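Long-range contact in sensor protein kinase HptS (Staphylococcus aureus, PDB 6LKI), which probably serves as a membrane-bound sensor histidine kinase that, in a two-component system, helps control the uptake of hexose phosphates: residues B[58-69]-B[96-107]. Numbering follows the deposited sequence.
Sequences ATLYYELSGPNQ and STYMLKIYMANT
Tyr98 and Gln69 meet at an edge of the phenol ring: Tyr98 OH donates to Gln69 OE1 over 2.7 Å, the amide plane turned 70° from the ring. With CG anti to the backbone N (chi1 -163°) and the chain extended beyond it, Gln69 brings OE1 to the hydroxyl, while Leu36 O holds its NE2. Tyr98 CD2 comes within 3.4 Å of Gly66 CA, since glycine has no side chain, and the ring makes an edge-to-face contact with Phe93. Tyr61 likewise presents an edge, Tyr61 CE2 lying 3.8 Å from the small Ala105 CB. Glu63 and Tyr103 pass at a slant, the carboxylate inclined 65° to the ring, Glu63 OE1 3.9 Å from Tyr103 CE1. On the face opposite Tyr61, Glu63 and Tyr103, apolar side chains pack together, as suits a buried surface: Leu64 CD1 touches Leu100 CB at 3.9 Å and Leu60 CD2 Met104 CB at 3.8 Å, helix 39-55 packing on Leu60 and Tyr62. Backbone bonds between Tyr61 and Tyr103, Glu63 and Lys101, and Ser65 and Met99 fix the register. Lys101 NZ salt-bridges another protein chain. Strands 59-66 and 97-106 are the central antiparallel pair of a 2-1-4-3 sheet, consistent with a PAS-like (Cache) sensor domain.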
ATOM      1  N   ALA B  58     -24.899  -0.465  13.221  1.00 39.39           N
ATOM      2  CA  ALA B  58     -24.500  -0.636  11.832  1.00 37.78           C
ATOM      3  C   ALA B  58     -23.689  -1.915  11.639  1.00 37.69           C
ATOM      4  O   ALA B  58     -23.133  -2.486  12.582  1.00 35.74           O
ATOM      5  CB  ALA B  58     -23.685   0.567  11.360  1.00 38.26           C
ATOM      6  N   THR B  59     -23.637  -2.366  10.387  1.00 36.71           N
ATOM      7  CA  THR B  59     -22.768  -3.471   9.996  1.00 35.00           C
ATOM      8  C   THR B  59     -21.377  -2.910   9.738  1.00 33.59           C
ATOM      9  O   THR B  59     -21.164  -2.178   8.766  1.00 31.67           O
ATOM     10  CB  THR B  59     -23.313  -4.180   8.758  1.00 37.19           C
ATOM     11  OG1 THR B  59     -24.613  -4.714   9.041  1.00 37.88           O
ATOM     12  CG2 THR B  59     -22.385  -5.316   8.344  1.00 33.68           C
ATOM     13  N   LEU B  60     -20.431  -3.241  10.609  1.00 29.64           N
ATOM     14  CA  LEU B  60     -19.088  -2.689  10.550  1.00 29.19           C
ATOM     15  C   LEU B  60     -18.074  -3.797  10.320  1.00 29.04           C
ATOM     16  O   LEU B  60     -18.235  -4.915  10.819  1.00 27.54           O
ATOM     17  CB  LEU B  60     -18.748  -1.928  11.838  1.00 32.89           C
ATOM     18  CG  LEU B  60     -19.707  -0.800  12.218  1.00 31.70           C
ATOM     19  CD1 LEU B  60     -19.329  -0.205  13.562  1.00 32.36           C
ATOM     20  CD2 LEU B  60     -19.721   0.268  11.136  1.00 34.33           C
ATOM     21  N   TYR B  61     -17.033  -3.478   9.555  1.00 29.76           N
ATOM     22  CA  TYR B  61     -15.906  -4.373   9.329  1.00 28.46           C
ATOM     23  C   TYR B  61     -14.631  -3.656   9.738  1.00 28.69           C
ATOM     24  O   TYR B  61     -14.421  -2.495   9.369  1.00 29.55           O
ATOM     25  CB  TYR B  61     -15.830  -4.814   7.864  1.00 27.21           C
ATOM     26  CG  TYR B  61     -16.988  -5.690   7.458  1.00 25.90           C
ATOM     27  CD1 TYR B  61     -17.028  -7.027   7.825  1.00 28.23           C
ATOM     28  CD2 TYR B  61     -18.055  -5.174   6.734  1.00 27.71           C
ATOM     29  CE1 TYR B  61     -18.094  -7.831   7.471  1.00 30.07           C
ATOM     30  CE2 TYR B  61     -19.125  -5.971   6.374  1.00 29.21           C
ATOM     31  CZ  TYR B  61     -19.137  -7.299   6.745  1.00 31.74           C
ATOM     32  OH  TYR B  61     -20.198  -8.099   6.391  1.00 32.66           O
ATOM     33  N   TYR B  62     -13.791  -4.337  10.509  1.00 25.37           N
ATOM     34  CA  TYR B  62     -12.509  -3.780  10.905  1.00 25.55           C
ATOM     35  C   TYR B  62     -11.383  -4.416  10.100  1.00 29.43           C
ATOM     36  O   TYR B  62     -11.451  -5.585   9.711  1.00 29.50           O
ATOM     37  CB  TYR B  62     -12.254  -3.968  12.405  1.00 26.10           C
ATOM     38  CG  TYR B  62     -12.297  -5.404  12.896  1.00 29.51           C
ATOM     39  CD1 TYR B  62     -11.199  -6.246  12.752  1.00 28.41           C
ATOM     40  CD2 TYR B  62     -13.427  -5.905  13.526  1.00 26.79           C
ATOM     41  CE1 TYR B  62     -11.236  -7.556  13.206  1.00 25.78           C
ATOM     42  CE2 TYR B  62     -13.472  -7.209  13.986  1.00 27.96           C
ATOM     43  CZ  TYR B  62     -12.376  -8.030  13.824  1.00 27.25           C
ATOM     44  OH  TYR B  62     -12.422  -9.328  14.279  1.00 29.77           O
ATOM     45  N   GLU B  63     -10.352  -3.619   9.841  1.00 25.13           N
ATOM     46  CA  GLU B  63      -9.102  -4.089   9.252  1.00 28.56           C
ATOM     47  C   GLU B  63      -7.974  -3.606  10.153  1.00 28.77           C
ATOM     48  O   GLU B  63      -7.745  -2.398  10.271  1.00 30.62           O
ATOM     49  CB  GLU B  63      -8.926  -3.579   7.820  1.00 29.83           C
ATOM     50  CG  GLU B  63      -9.852  -4.236   6.804  1.00 31.38           C
ATOM     51  CD  GLU B  63      -9.473  -3.911   5.369  1.00 34.06           C
ATOM     52  OE1 GLU B  63      -8.600  -3.043   5.163  1.00 37.40           O
ATOM     53  OE2 GLU B  63     -10.051  -4.524   4.445  1.00 32.39           O
ATOM     54  N   LEU B  64      -7.296  -4.541  10.812  1.00 26.76           N
ATOM     55  CA  LEU B  64      -6.155  -4.242  11.670  1.00 29.49           C
ATOM     56  C   LEU B  64      -4.902  -4.679  10.924  1.00 29.76           C
ATOM     57  O   LEU B  64      -4.642  -5.880  10.787  1.00 27.78           O
ATOM     58  CB  LEU B  64      -6.279  -4.949  13.018  1.00 28.88           C
ATOM     59  CG  LEU B  64      -5.266  -4.560  14.096  1.00 29.62           C
ATOM     60  CD1 LEU B  64      -5.349  -3.072  14.411  1.00 27.77           C
ATOM     61  CD2 LEU B  64      -5.478  -5.394  15.351  1.00 30.32           C
ATOM     62  N   SER B  65      -4.133  -3.710  10.438  1.00 25.52           N
ATOM     63  CA  SER B  65      -3.024  -3.967   9.528  1.00 29.19           C
ATOM     64  C   SER B  65      -1.699  -3.658  10.208  1.00 32.12           C
ATOM     65  O   SER B  65      -1.519  -2.573  10.771  1.00 32.16           O
ATOM     66  CB  SER B  65      -3.166  -3.137   8.252  1.00 31.29           C
ATOM     67  OG  SER B  65      -4.407  -3.393   7.617  1.00 34.22           O
ATOM     68  N   GLY B  66      -0.774  -4.612  10.141  1.00 31.89           N
ATOM     69  CA  GLY B  66       0.570  -4.415  10.625  1.00 33.22           C
ATOM     70  C   GLY B  66       1.576  -5.013   9.665  1.00 33.71           C
ATOM     71  O   GLY B  66       1.219  -5.514   8.595  1.00 37.41           O
ATOM     72  N   PRO B  67       2.862  -4.968  10.029  1.00 34.62           N
ATOM     73  CA  PRO B  67       3.898  -5.534   9.152  1.00 36.70           C
ATOM     74  C   PRO B  67       3.660  -7.003   8.840  1.00 36.67           C
ATOM     75  O   PRO B  67       3.808  -7.866   9.713  1.00 37.10           O
ATOM     76  CB  PRO B  67       5.194  -5.327   9.952  1.00 43.28           C
ATOM     77  CG  PRO B  67       4.754  -5.041  11.362  1.00 42.78           C
ATOM     78  CD  PRO B  67       3.431  -4.359  11.242  1.00 38.40           C
ATOM     79  N   ASN B  68       3.274  -7.286   7.593  1.00 33.39           N
ATOM     80  CA  ASN B  68       3.010  -8.645   7.119  1.00 36.65           C
ATOM     81  C   ASN B  68       1.932  -9.342   7.946  1.00 35.36           C
ATOM     82  O   ASN B  68       1.981 -10.559   8.150  1.00 33.92           O
ATOM     83  CB  ASN B  68       4.293  -9.483   7.095  1.00 36.92           C
ATOM     84  CG  ASN B  68       5.291  -8.991   6.062  1.00 40.03           C
ATOM     85  OD1 ASN B  68       4.912  -8.502   4.998  1.00 41.93           O
ATOM     86  ND2 ASN B  68       6.577  -9.112   6.376  1.00 40.81           N
ATOM     87  N   GLN B  69       0.944  -8.581   8.419  1.00 33.33           N
ATOM     88  CA  GLN B  69      -0.124  -9.124   9.247  1.00 33.51           C
ATOM     89  C   GLN B  69      -1.425  -8.400   8.930  1.00 33.97           C
ATOM     90  O   GLN B  69      -1.444  -7.173   8.807  1.00 33.98           O
ATOM     91  CB  GLN B  69       0.209  -8.995  10.737  1.00 32.04           C
ATOM     92  CG  GLN B  69      -0.631  -9.871  11.649  1.00 36.31           C
ATOM     93  CD  GLN B  69      -0.062  -9.957  13.052  1.00 39.25           C
ATOM     94  OE1 GLN B  69       0.892  -9.257  13.391  1.00 41.65           O
ATOM     95  NE2 GLN B  69      -0.643 -10.823  13.875  1.00 41.36           N
ATOM     96  N   SER B  96       4.654  -3.723  17.669  1.00 38.58           N
ATOM     97  CA  SER B  96       4.754  -2.859  16.498  1.00 38.49           C
ATOM     98  C   SER B  96       3.541  -1.938  16.476  1.00 36.06           C
ATOM     99  O   SER B  96       2.653  -2.020  17.331  1.00 34.79           O
ATOM    100  CB  SER B  96       4.853  -3.680  15.210  1.00 39.28           C
ATOM    101  OG  SER B  96       4.986  -2.844  14.075  1.00 41.80           O
ATOM    102  N   THR B  97       3.513  -1.055  15.480  1.00 35.76           N
ATOM    103  CA  THR B  97       2.390  -0.157  15.257  1.00 32.55           C
ATOM    104  C   THR B  97       1.442  -0.775  14.237  1.00 33.18           C
ATOM    105  O   THR B  97       1.883  -1.293  13.206  1.00 33.88           O
ATOM    106  CB  THR B  97       2.882   1.209  14.772  1.00 37.51           C
ATOM    107  OG1 THR B  97       3.367   1.968  15.885  1.00 37.99           O
ATOM    108  CG2 THR B  97       1.760   1.984  14.091  1.00 34.19           C
ATOM    109  N   TYR B  98       0.147  -0.726  14.531  1.00 34.80           N
ATOM    110  CA  TYR B  98      -0.880  -1.265  13.654  1.00 31.52           C
ATOM    111  C   TYR B  98      -1.880  -0.173  13.301  1.00 34.56           C
ATOM    112  O   TYR B  98      -2.177   0.706  14.116  1.00 33.68           O
ATOM    113  CB  TYR B  98      -1.608  -2.447  14.310  1.00 30.85           C
ATOM    114  CG  TYR B  98      -0.751  -3.685  14.469  1.00 32.99           C
ATOM    115  CD1 TYR B  98       0.246  -3.745  15.436  1.00 31.13           C
ATOM    116  CD2 TYR B  98      -0.945  -4.794  13.657  1.00 32.95           C
ATOM    117  CE1 TYR B  98       1.030  -4.874  15.582  1.00 34.20           C
ATOM    118  CE2 TYR B  98      -0.166  -5.926  13.795  1.00 33.62           C
ATOM    119  CZ  TYR B  98       0.820  -5.961  14.759  1.00 35.23           C
ATOM    120  OH  TYR B  98       1.595  -7.089  14.900  1.00 36.71           O
ATOM    121  N   MET B  99      -2.389  -0.231  12.075  1.00 31.09           N
ATOM    122  CA  MET B  99      -3.422   0.686  11.612  1.00 27.60           C
ATOM    123  C   MET B  99      -4.776  -0.002  11.713  1.00 31.25           C
ATOM    124  O   MET B  99      -4.945  -1.122  11.222  1.00 31.87           O
ATOM    125  CB  MET B  99      -3.162   1.130  10.171  1.00 30.00           C
ATOM    126  CG  MET B  99      -1.881   1.932   9.975  1.00 29.57           C
ATOM    127  SD  MET B  99      -1.826   3.442  10.965  1.00 30.48           S
ATOM    128  CE  MET B  99      -3.295   4.284  10.384  1.00 28.37           C
ATOM    129  N   LEU B 100      -5.731   0.665  12.353  1.00 30.37           N
ATOM    130  CA  LEU B 100      -7.086   0.151  12.503  1.00 30.27           C
ATOM    131  C   LEU B 100      -8.033   1.006  11.673  1.00 30.65           C
ATOM    132  O   LEU B 100      -8.187   2.203  11.936  1.00 30.33           O
ATOM    133  CB  LEU B 100      -7.518   0.142  13.970  1.00 27.81           C
ATOM    134  CG  LEU B 100      -8.979  -0.244  14.223  1.00 26.32           C
ATOM    135  CD1 LEU B 100      -9.253  -1.664  13.741  1.00 29.14           C
ATOM    136  CD2 LEU B 100      -9.340  -0.091  15.697  1.00 26.12           C
ATOM    137  N   LYS B 101      -8.657   0.393  10.695  1.00 27.61           N
ATOM    138  CA  LYS B 101      -9.681   1.025   9.938  1.00 29.83           C
ATOM    139  C   LYS B 101     -11.004   0.328  10.127  1.00 30.24           C
ATOM    140  O   LYS B 101     -11.049  -0.834  10.113  1.00 30.74           O
ATOM    141  CB  LYS B 101      -9.322   1.003   8.491  1.00 27.98           C
ATOM    142  CG  LYS B 101      -7.988   1.578   8.208  1.00 34.62           C
ATOM    143  CD  LYS B 101      -7.944   2.023   6.782  1.00 38.56           C
ATOM    144  CE  LYS B 101      -6.602   1.770   6.181  1.00 53.71           C
ATOM    145  NZ  LYS B 101      -5.542   2.649   6.729  1.00 58.17           N
ATOM    146  N   ILE B 102     -12.070   1.097  10.268  1.00 29.38           N
ATOM    147  CA  ILE B 102     -13.415   0.564  10.452  1.00 28.08           C
ATOM    148  C   ILE B 102     -14.282   1.053   9.302  1.00 29.17           C
ATOM    149  O   ILE B 102     -14.359   2.261   9.046  1.00 29.14           O
ATOM    150  CB  ILE B 102     -14.011   0.977  11.809  1.00 30.88           C
ATOM    151  CG1 ILE B 102     -13.177   0.391  12.951  1.00 31.16           C
ATOM    152  CG2 ILE B 102     -15.459   0.525  11.917  1.00 30.73           C
ATOM    153  CD1 ILE B 102     -13.674   0.763  14.328  1.00 32.31           C
ATOM    154  N   TYR B 103     -14.922   0.117   8.608  1.00 29.07           N
ATOM    155  CA  TYR B 103     -15.755   0.411   7.452  1.00 31.16           C
ATOM    156  C   TYR B 103     -17.213   0.122   7.777  1.00 31.56           C
ATOM    157  O   TYR B 103     -17.521  -0.841   8.486  1.00 30.49           O
ATOM    158  CB  TYR B 103     -15.328  -0.418   6.236  1.00 31.66           C
ATOM    159  CG  TYR B 103     -13.914  -0.155   5.774  1.00 28.48           C
ATOM    160  CD1 TYR B 103     -12.840  -0.827   6.343  1.00 30.67           C
ATOM    161  CD2 TYR B 103     -13.654   0.765   4.768  1.00 35.49           C
ATOM    162  CE1 TYR B 103     -11.545  -0.587   5.923  1.00 34.10           C
ATOM    163  CE2 TYR B 103     -12.363   1.010   4.339  1.00 34.05           C
ATOM    164  CZ  TYR B 103     -11.313   0.331   4.921  1.00 34.51           C
ATOM    165  OH  TYR B 103     -10.026   0.573   4.500  1.00 37.98           O
ATOM    166  N   MET B 104     -18.105   0.952   7.248  1.00 30.60           N
ATOM    167  CA  MET B 104     -19.543   0.753   7.374  1.00 33.94           C
ATOM    168  C   MET B 104     -20.079   0.238   6.046  1.00 35.54           C
ATOM    169  O   MET B 104     -19.943   0.908   5.017  1.00 35.18           O
ATOM    170  CB  MET B 104     -20.245   2.052   7.777  1.00 36.56           C
ATOM    171  CG  MET B 104     -21.726   1.894   8.090  1.00 40.19           C
ATOM    172  SD  MET B 104     -22.774   1.996   6.623  1.00 43.08           S
ATOM    173  CE  MET B 104     -22.635   3.737   6.228  1.00 42.86           C
ATOM    174  N   ALA B 105     -20.685  -0.949   6.070  1.00 34.37           N
ATOM    175  CA  ALA B 105     -21.259  -1.533   4.863  1.00 38.80           C
ATOM    176  C   ALA B 105     -22.745  -1.223   4.724  1.00 40.93           C
ATOM    177  O   ALA B 105     -23.232  -1.023   3.607  1.00 40.10           O
ATOM    178  CB  ALA B 105     -21.038  -3.048   4.854  1.00 32.58           C
ATOM    179  N   ASN B 106     -23.467  -1.182   5.840  1.00 38.83           N
ATOM    180  CA  ASN B 106     -24.885  -0.843   5.863  1.00 41.89           C
ATOM    181  C   ASN B 106     -25.279  -0.582   7.310  1.00 41.37           C
ATOM    182  O   ASN B 106     -24.511  -0.844   8.240  1.00 38.59           O
ATOM    183  CB  ASN B 106     -25.750  -1.952   5.251  1.00 42.44           C
ATOM    184  CG  ASN B 106     -25.625  -3.269   5.994  1.00 41.09           C
ATOM    185  OD1 ASN B 106     -26.145  -3.426   7.100  1.00 45.96           O
ATOM    186  ND2 ASN B 106     -24.934  -4.227   5.386  1.00 45.76           N
ATOM    187  N   THR B 107     -26.483  -0.050   7.489  1.00 44.39           N
ATOM    188  CA  THR B 107     -27.088   0.103   8.802  1.00 44.58           C
ATOM    189  C   THR B 107     -28.495  -0.471   8.768  1.00 48.14           C
ATOM    190  O   THR B 107     -29.141  -0.476   7.715  1.00 49.13           O
ATOM    191  CB  THR B 107     -27.147   1.576   9.249  1.00 45.42           C
ATOM    192  OG1 THR B 107     -28.228   2.241   8.588  1.00 49.55           O
ATOM    193  CG2 THR B 107     -25.844   2.299   8.937  1.00 45.26           C
TER